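Local coordinates for protein fusarinine C esterase sidJ (Aspergillus fumigatus, PDB 6GUP) that hydrolyses the ester bonds of the fungal siderophore fusarinine C, releasing fusarinine and iron, but leaves triacetylfusarinine C intact, at residues L83-R88 with G125-L130; Q95-I100 with G115-M120; G266-R269 with L273-G276. One frame throughout, in Å; residues are numbered along the deposited sequence.

The three contacts show how an alpha/beta-hydrolase joins helices and connecting loops around one sheet. Contact 2 is nested along the chain inside the loop closed by contact 1, and contact 3 follows both. Their centres are each about 16 Å from the others. Contacts 1 and 2 share helix 86-108, whose first turn meets helix 125-134 and whose middle lies on strand 117-122; that strand leads directly into helix 125-134, and Val129 packs against Leu119. Contact 3 joins through Leu130, which touches Ile268. Helix 125-134 thus links the probable nucleophile region with the loop before strand 278-283.

Contact 1. Residues L83-R88 with G125-L130; sequences LGHLDR and GSQCVL
With CG beside its own backbone N and anti to the carbonyl carbon (chi1 -75°), Leu86, whose CB points toward helix 125-134, lays its branched end against that helix from the first turn of helix 86-108. Gln127 has the same first torsion (chi1 -66°) and then runs extended beyond CG, and the two side chains cross at about a right angle. The methyl CD2 of Leu86 does most of the touching: it lies 3.9 Å from Gln127 CB, at the root of that side chain, and 4.0 Å from Cys128 SG. It also reaches 3.9 Å from Cys128 N, so one methyl group rests against the helix backbone as well as two side chains. The second branch is less closely engaged, with Leu86 CD1 4.2 Å from Gln127 CB.

Helix 125-134 follows strand 117-122 through what appears to be the nucleophile elbow of an alpha/beta-hydrolase, a GxSxG turn carrying Ser123 and ending in Gly125. Ser123, His327 and Asp286 have the geometry expected of a catalytic triad; the side chain of Gln127 lies near these residues without touching them. The contact therefore joins the beginning of helix 86-108 to the helix directly behind the probable nucleophile.

His85 stands at the margin; its NE2 comes to 4.3 Å from Gln127 OE1, too far for a hydrogen bond, with the amide oxygen oblique to the imidazole. CG of the adjoining Leu86 stands 4.1 Å above the plane of the His85 ring, offset toward the rim. Among the neighbours, Glu248 and Asp249 of a loop touch Leu86 and Gln127 respectively, and Ile93 of helix 86-108 packs on Cys128. His131 NE2 and Asp87 OD1 share a hydrogen bond, a polar tie between the same two helices.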
loop_
_atom_site.group_PDB
_atom_site.type_symbol
_atom_site.label_atom_id
_atom_site.label_comp_id
_atom_site.label_asym_id
_atom_site.label_seq_id
_atom_site.Cartn_x
_atom_site.Cartn_y
_atom_site.Cartn_z
ATOM N N LEU A 83 -2.752 -7.965 -14.563
ATOM C CA LEU A 83 -1.661 -8.523 -15.381
ATOM C C LEU A 83 -0.924 -7.387 -16.089
ATOM O O LEU A 83 -1.475 -6.297 -16.274
ATOM C CB LEU A 83 -2.221 -9.521 -16.414
ATOM C CG LEU A 83 -1.353 -10.094 -17.552
ATOM C CD1 LEU A 83 -0.287 -11.060 -17.048
ATOM C CD2 LEU A 83 -2.234 -10.790 -18.578
ATOM N N GLY A 84 0.322 -7.649 -16.482
ATOM C CA GLY A 84 1.139 -6.679 -17.209
ATOM C C GLY A 84 1.675 -5.620 -16.269
ATOM O O GLY A 84 1.673 -4.433 -16.599
ATOM N N HIS A 85 2.134 -6.065 -15.100
ATOM C CA HIS A 85 2.548 -5.174 -14.013
ATOM C C HIS A 85 4.067 -5.060 -13.814
ATOM O O HIS A 85 4.528 -4.096 -13.198
ATOM C CB HIS A 85 1.875 -5.607 -12.701
ATOM C CG HIS A 85 2.444 -6.858 -12.102
ATOM N ND1 HIS A 85 1.992 -8.117 -12.431
ATOM C CD2 HIS A 85 3.426 -7.038 -11.190
ATOM C CE1 HIS A 85 2.675 -9.019 -11.749
ATOM N NE2 HIS A 85 3.552 -8.391 -10.989
ATOM N N LEU A 86 4.835 -6.025 -14.326
ATOM C CA LEU A 86 6.284 -6.071 -14.078
ATOM C C LEU A 86 7.075 -4.904 -14.681
ATOM O O LEU A 86 8.081 -4.491 -14.103
ATOM C CB LEU A 86 6.892 -7.401 -14.551
ATOM C CG LEU A 86 6.652 -8.664 -13.715
ATOM C CD1 LEU A 86 7.442 -9.825 -14.302
ATOM C CD2 LEU A 86 7.036 -8.463 -12.255
ATOM N N ASP A 87 6.637 -4.386 -15.830
ATOM C CA ASP A 87 7.290 -3.218 -16.446
ATOM C C ASP A 87 7.195 -1.969 -15.566
ATOM O O ASP A 87 8.182 -1.250 -15.399
ATOM C CB ASP A 87 6.708 -2.913 -17.838
ATOM C CG ASP A 87 7.229 -3.849 -18.928
ATOM O OD1 ASP A 87 8.207 -4.594 -18.701
ATOM O OD2 ASP A 87 6.654 -3.825 -20.036
ATOM N N ARG A 88 6.011 -1.723 -15.010
ATOM C CA ARG A 88 5.788 -0.587 -14.110
ATOM C C ARG A 88 6.502 -0.769 -12.765
ATOM O O ARG A 88 7.057 0.189 -12.225
ATOM C CB ARG A 88 4.293 -0.396 -13.879
ATOM C CG ARG A 88 3.907 0.898 -13.173
ATOM C CD ARG A 88 2.407 0.932 -12.946
ATOM N NE ARG A 88 1.968 -0.255 -12.203
ATOM C CZ ARG A 88 0.765 -0.828 -12.275
ATOM N NH1 ARG A 88 -0.197 -0.350 -13.066
ATOM N NH2 ARG A 88 0.520 -1.910 -11.539
ATOM N N GLY A 125 8.152 -11.126 -5.416
ATOM C CA GLY A 125 9.079 -10.007 -5.601
ATOM C C GLY A 125 10.339 -10.376 -6.375
ATOM O O GLY A 125 10.987 -9.503 -6.951
ATOM N N SER A 126 10.693 -11.664 -6.374
ATOM C CA SER A 126 11.779 -12.193 -7.208
ATOM C C SER A 126 11.544 -12.024 -8.713
ATOM O O SER A 126 12.507 -11.913 -9.476
ATOM C CB SER A 126 12.015 -13.673 -6.900
ATOM O OG SER A 126 12.375 -13.858 -5.542
ATOM N N GLN A 127 10.278 -12.015 -9.137
ATOM C CA GLN A 127 9.920 -11.712 -10.528
ATOM C C GLN A 127 10.408 -10.319 -10.916
ATOM O O GLN A 127 10.987 -10.141 -11.985
ATOM C CB GLN A 127 8.405 -11.785 -10.753
ATOM C CG GLN A 127 7.788 -13.167 -10.593
ATOM C CD GLN A 127 6.269 -13.131 -10.563
ATOM O OE1 GLN A 127 5.642 -12.201 -11.076
ATOM N NE2 GLN A 127 5.668 -14.148 -9.959
ATOM N N CYS A 128 10.175 -9.342 -10.036
ATOM C CA CYS A 128 10.640 -7.965 -10.248
ATOM C C CYS A 128 12.163 -7.866 -10.379
ATOM O O CYS A 128 12.662 -7.066 -11.171
ATOM C CB CYS A 128 10.169 -7.048 -9.112
ATOM S SG CYS A 128 8.403 -7.152 -8.748
ATOM N N VAL A 129 12.887 -8.685 -9.615
ATOM C CA VAL A 129 14.356 -8.706 -9.646
ATOM C C VAL A 129 14.864 -9.207 -11.002
ATOM O O VAL A 129 15.682 -8.542 -11.637
ATOM C CB VAL A 129 14.946 -9.564 -8.494
ATOM C CG1 VAL A 129 16.465 -9.674 -8.602
ATOM C CG2 VAL A 129 14.563 -8.977 -7.140
ATOM N N LEU A 130 14.375 -10.368 -11.438
ATOM C CA LEU A 130 14.774 -10.945 -12.731
ATOM C C LEU A 130 14.308 -10.093 -13.917
ATOM O O LEU A 130 15.026 -9.967 -14.909
ATOM C CB LEU A 130 14.256 -12.386 -12.874
ATOM C CG LEU A 130 14.616 -13.166 -14.149
ATOM C CD1 LEU A 130 16.110 -13.142 -14.442
ATOM C CD2 LEU A 130 14.128 -14.603 -14.046
#

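Contact 2. Residues Q95-I100 with G115-M120; sequences QCLKYI and GKIVLM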
loop_
_atom_site.group_PDB
_atom_site.type_symbol
_atom_site.label_atom_id
_atom_site.label_comp_id
_atom_site.label_asym_id
_atom_site.label_seq_id
_atom_site.Cartn_x
_atom_site.Cartn_y
_atom_site.Cartn_z
ATOM N N GLN A 95 13.342 4.104 -9.916
ATOM C CA GLN A 95 13.136 5.408 -9.264
ATOM C C GLN A 95 13.523 5.383 -7.785
ATOM O O GLN A 95 14.136 6.329 -7.289
ATOM C CB GLN A 95 11.683 5.877 -9.414
ATOM C CG GLN A 95 11.355 6.416 -10.796
ATOM C CD GLN A 95 9.887 6.769 -10.958
ATOM O OE1 GLN A 95 9.004 5.964 -10.659
ATOM N NE2 GLN A 95 9.619 7.977 -11.443
ATOM N N CYS A 96 13.159 4.303 -7.092
ATOM C CA CYS A 96 13.522 4.123 -5.682
ATOM C C CYS A 96 15.033 3.987 -5.489
ATOM O O CYS A 96 15.592 4.558 -4.550
ATOM C CB CYS A 96 12.816 2.901 -5.090
ATOM S SG CYS A 96 12.947 2.791 -3.292
ATOM N N LEU A 97 15.683 3.231 -6.374
ATOM C CA LEU A 97 17.141 3.076 -6.351
ATOM C C LEU A 97 17.870 4.395 -6.595
ATOM O O LEU A 97 18.871 4.675 -5.932
ATOM C CB LEU A 97 17.598 2.045 -7.386
ATOM C CG LEU A 97 17.206 0.588 -7.134
ATOM C CD1 LEU A 97 17.534 -0.256 -8.350
ATOM C CD2 LEU A 97 17.914 0.039 -5.915
ATOM N N LYS A 98 17.374 5.190 -7.543
ATOM C CA LYS A 98 17.920 6.530 -7.795
ATOM C C LYS A 98 17.837 7.400 -6.549
ATOM O O LYS A 98 18.806 8.079 -6.201
ATOM C CB LYS A 98 17.194 7.231 -8.949
ATOM C CG LYS A 98 17.751 8.620 -9.242
ATOM C CD LYS A 98 16.957 9.380 -10.284
ATOM C CE LYS A 98 17.589 10.744 -10.514
ATOM N NZ LYS A 98 17.040 11.436 -11.710
ATOM N N TYR A 99 16.676 7.386 -5.898
ATOM C CA TYR A 99 16.467 8.153 -4.671
ATOM C C TYR A 99 17.420 7.721 -3.554
ATOM O O TYR A 99 18.056 8.565 -2.922
ATOM C CB TYR A 99 15.019 8.038 -4.182
ATOM C CG TYR A 99 14.832 8.646 -2.814
ATOM C CD1 TYR A 99 14.683 10.023 -2.659
ATOM C CD2 TYR A 99 14.850 7.850 -1.667
ATOM C CE1 TYR A 99 14.533 10.590 -1.402
ATOM C CE2 TYR A 99 14.705 8.407 -0.407
ATOM C CZ TYR A 99 14.545 9.777 -0.278
ATOM O OH TYR A 99 14.397 10.335 0.968
ATOM N N ILE A 100 17.495 6.412 -3.313
ATOM C CA ILE A 100 18.373 5.847 -2.276
ATOM C C ILE A 100 19.833 6.229 -2.523
ATOM O O ILE A 100 20.558 6.559 -1.582
ATOM C CB ILE A 100 18.235 4.303 -2.177
ATOM C CG1 ILE A 100 16.878 3.937 -1.564
ATOM C CG2 ILE A 100 19.351 3.695 -1.326
ATOM C CD1 ILE A 100 16.496 2.478 -1.707
ATOM N N GLY A 115 28.823 4.002 -2.392
ATOM C CA GLY A 115 27.703 3.234 -1.870
ATOM C C GLY A 115 27.281 2.111 -2.797
ATOM O O GLY A 115 27.135 2.314 -4.003
ATOM N N LYS A 116 27.082 0.930 -2.217
ATOM C CA LYS A 116 26.716 -0.272 -2.954
ATOM C C LYS A 116 25.232 -0.533 -2.773
ATOM O O LYS A 116 24.676 -0.265 -1.704
ATOM C CB LYS A 116 27.527 -1.473 -2.469
ATOM C CG LYS A 116 29.003 -1.367 -2.811
ATOM C CD LYS A 116 29.703 -2.713 -2.758
ATOM C CE LYS A 116 31.169 -2.582 -3.142
ATOM N NZ LYS A 116 31.371 -2.394 -4.606
ATOM N N ILE A 117 24.600 -1.045 -3.827
ATOM C CA ILE A 117 23.169 -1.321 -3.819
ATOM C C ILE A 117 22.910 -2.775 -4.202
ATOM O O ILE A 117 23.423 -3.258 -5.211
ATOM C CB ILE A 117 22.371 -0.445 -4.813
ATOM C CG1 ILE A 117 22.902 1.005 -4.900
ATOM C CG2 ILE A 117 20.895 -0.490 -4.441
ATOM C CD1 ILE A 117 22.310 1.987 -3.908
ATOM N N VAL A 118 22.084 -3.443 -3.401
ATOM C CA VAL A 118 21.671 -4.820 -3.643
ATOM C C VAL A 118 20.147 -4.854 -3.669
ATOM O O VAL A 118 19.499 -4.278 -2.792
ATOM C CB VAL A 118 22.202 -5.760 -2.541
ATOM C CG1 VAL A 118 21.692 -7.186 -2.735
ATOM C CG2 VAL A 118 23.726 -5.742 -2.521
ATOM N N LEU A 119 19.586 -5.523 -4.674
ATOM C CA LEU A 119 18.141 -5.701 -4.789
ATOM C C LEU A 119 17.781 -7.127 -4.384
ATOM O O LEU A 119 18.241 -8.084 -5.006
ATOM C CB LEU A 119 17.684 -5.425 -6.221
ATOM C CG LEU A 119 16.173 -5.335 -6.460
ATOM C CD1 LEU A 119 15.578 -4.101 -5.796
ATOM C CD2 LEU A 119 15.872 -5.331 -7.949
ATOM N N MET A 120 16.969 -7.258 -3.337
ATOM C CA MET A 120 16.512 -8.561 -2.857
ATOM C C MET A 120 15.024 -8.731 -3.142
ATOM O O MET A 120 14.227 -7.841 -2.844
ATOM C CB MET A 120 16.778 -8.699 -1.360
ATOM C CG MET A 120 16.419 -10.063 -0.792
ATOM S SD MET A 120 17.179 -10.369 0.811
ATOM C CE MET A 120 16.605 -12.032 1.127
#
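Leu97 and Ile117 carry this contact, in which a helix lies against the central sheet of an alpha/beta-hydrolase fold. Helix 86-108 leads through a connecting loop into strand 117-122, one of the run of parallel strands, and the first residue of that strand, Ile117, comes back to pack under the middle of the helix. Both side chains leave their backbones toward the opposite segment, then slide past each other in opposite directions, so that they meet alongside rather than head on.

Ile117 presents two branches to two residues of the helix, one turn apart. Its CG2 is anti to the backbone N, while CG1 stands beside that N and brings CD1 near Ile100. The CG2 branch takes Leu97, and CD1 approaches Ile100 CG2 at 4.3 Å, a looser touch. Leu97 and Ile100 are three residues apart, which places them on the same side of the helix, and together they straddle the isoleucine. All three residues are buried, and no hydrogen bond crosses between the segments; the join is purely apolar.

The neighbouring strand 37-42 continues the surface under the helix, with Leu97 resting on Leu40 and Ile100 on Ser38. On the other face of the sheet, Val118 points away from the helix and meets Leu349 and Leu352 of helix 335-353. Strand 117-122 is therefore packed between helices on both faces. The tightest point is where the CD2 methyl of Leu97 comes to 3.4 Å from Ile117 CG2, closer than usual for two carbons.

Contact 3. Residues G266-R269 with L273-G276; sequences GMIR and LLRG
Ile268 and Leu274 lie side by side with their side chains pointing the same way, a parallel pairing that brings one branch of each together. The touching branch of Ile268 is CG2, which meets Leu274 CD2 at 3.9 Å. Leu274 is set for this by its first torsion, which turns CG anti to the backbone N (chi1 179°) and beside its carbonyl carbon. The pair thus meets along its flanks, with Ile268 CG2 resting against both the base and one methyl of the leucine; the distance from Ile268 CG2 to Leu274 CB is 4.1 Å. Leu273 contributes far less, its side chain standing well clear of segment 266-269.

Beneath this apolar pairing, water completes the join between the backbones. The carbonyl oxygen of Ile268 accepts hydrogen bonds from two waters. One bridges to the other segment by accepting from Leu273 N, and the oxygen of this water lies 2.7 Å from Ile268 O. The second does the same for the next amide, with its oxygen 3.0 Å from Leu274 N. Two consecutive amides are thereby tied to a single carbonyl without any direct hydrogen bond between the segments, and the main chains stay far enough apart to admit a solvent molecule on each path.

The contact spans the short, weakly bonded helix about 268-271 and the loop that leads from it into strand 278-283. The loop is tethered further by backbone hydrogen bonds between Leu157 and both Leu273 and Arg275, and by a salt bridge from Arg275 to Asp158, just before strand 159-163. Helix 125-134 packs on the apolar side: its Leu133 touches Ile268, Leu273 and Leu274, while Leu130 reaches Ile268.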
loop_
_atom_site.group_PDB
_atom_site.type_symbol
_atom_site.label_atom_id
_atom_site.label_comp_id
_atom_site.label_asym_id
_atom_site.label_seq_id
_atom_site.Cartn_x
_atom_site.Cartn_y
_atom_site.Cartn_z
ATOM N N GLY A 266 19.411 -15.835 -19.014
ATOM C CA GLY A 266 20.441 -15.616 -20.032
ATOM C C GLY A 266 20.636 -14.176 -20.479
ATOM O O GLY A 266 21.718 -13.819 -20.944
ATOM N N MET A 267 19.598 -13.349 -20.345
ATOM C CA MET A 267 19.695 -11.917 -20.661
ATOM C C MET A 267 20.285 -11.048 -19.538
ATOM O O MET A 267 20.485 -9.850 -19.746
ATOM C CB MET A 267 18.322 -11.367 -21.083
ATOM C CG MET A 267 17.804 -11.920 -22.403
ATOM S SD MET A 267 18.865 -11.600 -23.831
ATOM C CE MET A 267 18.833 -9.811 -23.909
ATOM N N ILE A 268 20.582 -11.629 -18.372
ATOM C CA ILE A 268 21.202 -10.876 -17.270
ATOM C C ILE A 268 22.577 -10.334 -17.689
ATOM O O ILE A 268 22.887 -9.167 -17.437
ATOM C CB ILE A 268 21.314 -11.713 -15.968
ATOM C CG1 ILE A 268 19.915 -12.016 -15.410
ATOM C CG2 ILE A 268 22.129 -10.975 -14.905
ATOM C CD1 ILE A 268 19.880 -13.085 -14.338
ATOM N N ARG A 269 23.386 -11.176 -18.329
ATOM C CA ARG A 269 24.694 -10.755 -18.849
ATOM C C ARG A 269 24.587 -9.670 -19.929
ATOM O O ARG A 269 25.406 -8.750 -19.963
ATOM C CB ARG A 269 25.470 -11.952 -19.414
ATOM C CG ARG A 269 26.922 -11.636 -19.767
ATOM C CD ARG A 269 27.649 -12.819 -20.385
ATOM N NE ARG A 269 27.019 -13.287 -21.621
ATOM C CZ ARG A 269 27.490 -14.264 -22.398
ATOM N NH1 ARG A 269 28.625 -14.899 -22.099
ATOM N NH2 ARG A 269 26.821 -14.607 -23.497
ATOM N N LEU A 273 23.055 -4.886 -16.166
ATOM C CA LEU A 273 22.501 -4.265 -14.955
ATOM C C LEU A 273 22.817 -5.039 -13.668
ATOM O O LEU A 273 22.246 -4.741 -12.615
ATOM C CB LEU A 273 20.987 -4.072 -15.110
ATOM C CG LEU A 273 20.546 -3.130 -16.235
ATOM C CD1 LEU A 273 19.037 -3.188 -16.393
ATOM C CD2 LEU A 273 20.995 -1.698 -15.983
ATOM N N LEU A 274 23.731 -6.009 -13.743
ATOM C CA LEU A 274 24.238 -6.697 -12.556
ATOM C C LEU A 274 25.762 -6.779 -12.615
ATOM O O LEU A 274 26.316 -7.700 -13.221
ATOM C CB LEU A 274 23.621 -8.100 -12.433
ATOM C CG LEU A 274 24.051 -8.980 -11.250
ATOM C CD1 LEU A 274 23.873 -8.267 -9.916
ATOM C CD2 LEU A 274 23.274 -10.290 -11.255
ATOM N N ARG A 275 26.429 -5.805 -11.992
ATOM C CA ARG A 275 27.888 -5.849 -11.807
ATOM C C ARG A 275 28.213 -6.505 -10.458
ATOM O O ARG A 275 28.768 -5.888 -9.545
ATOM C CB ARG A 275 28.546 -4.467 -11.973
ATOM C CG ARG A 275 27.998 -3.326 -11.124
ATOM C CD ARG A 275 29.052 -2.245 -10.928
ATOM N NE ARG A 275 28.532 -1.081 -10.210
ATOM C CZ ARG A 275 27.826 -0.082 -10.748
ATOM N NH1 ARG A 275 27.519 -0.063 -12.046
ATOM N NH2 ARG A 275 27.415 0.918 -9.971
ATOM N N GLY A 276 27.865 -7.784 -10.369
ATOM C CA GLY A 276 27.983 -8.560 -9.141
ATOM C C GLY A 276 27.377 -9.937 -9.330
ATOM O O GLY A 276 27.257 -10.416 -10.461
HETATM O O HOH W 1 21.367 -7.307 -16.274
HETATM O O HOH W 2 24.855 -7.662 -15.980
#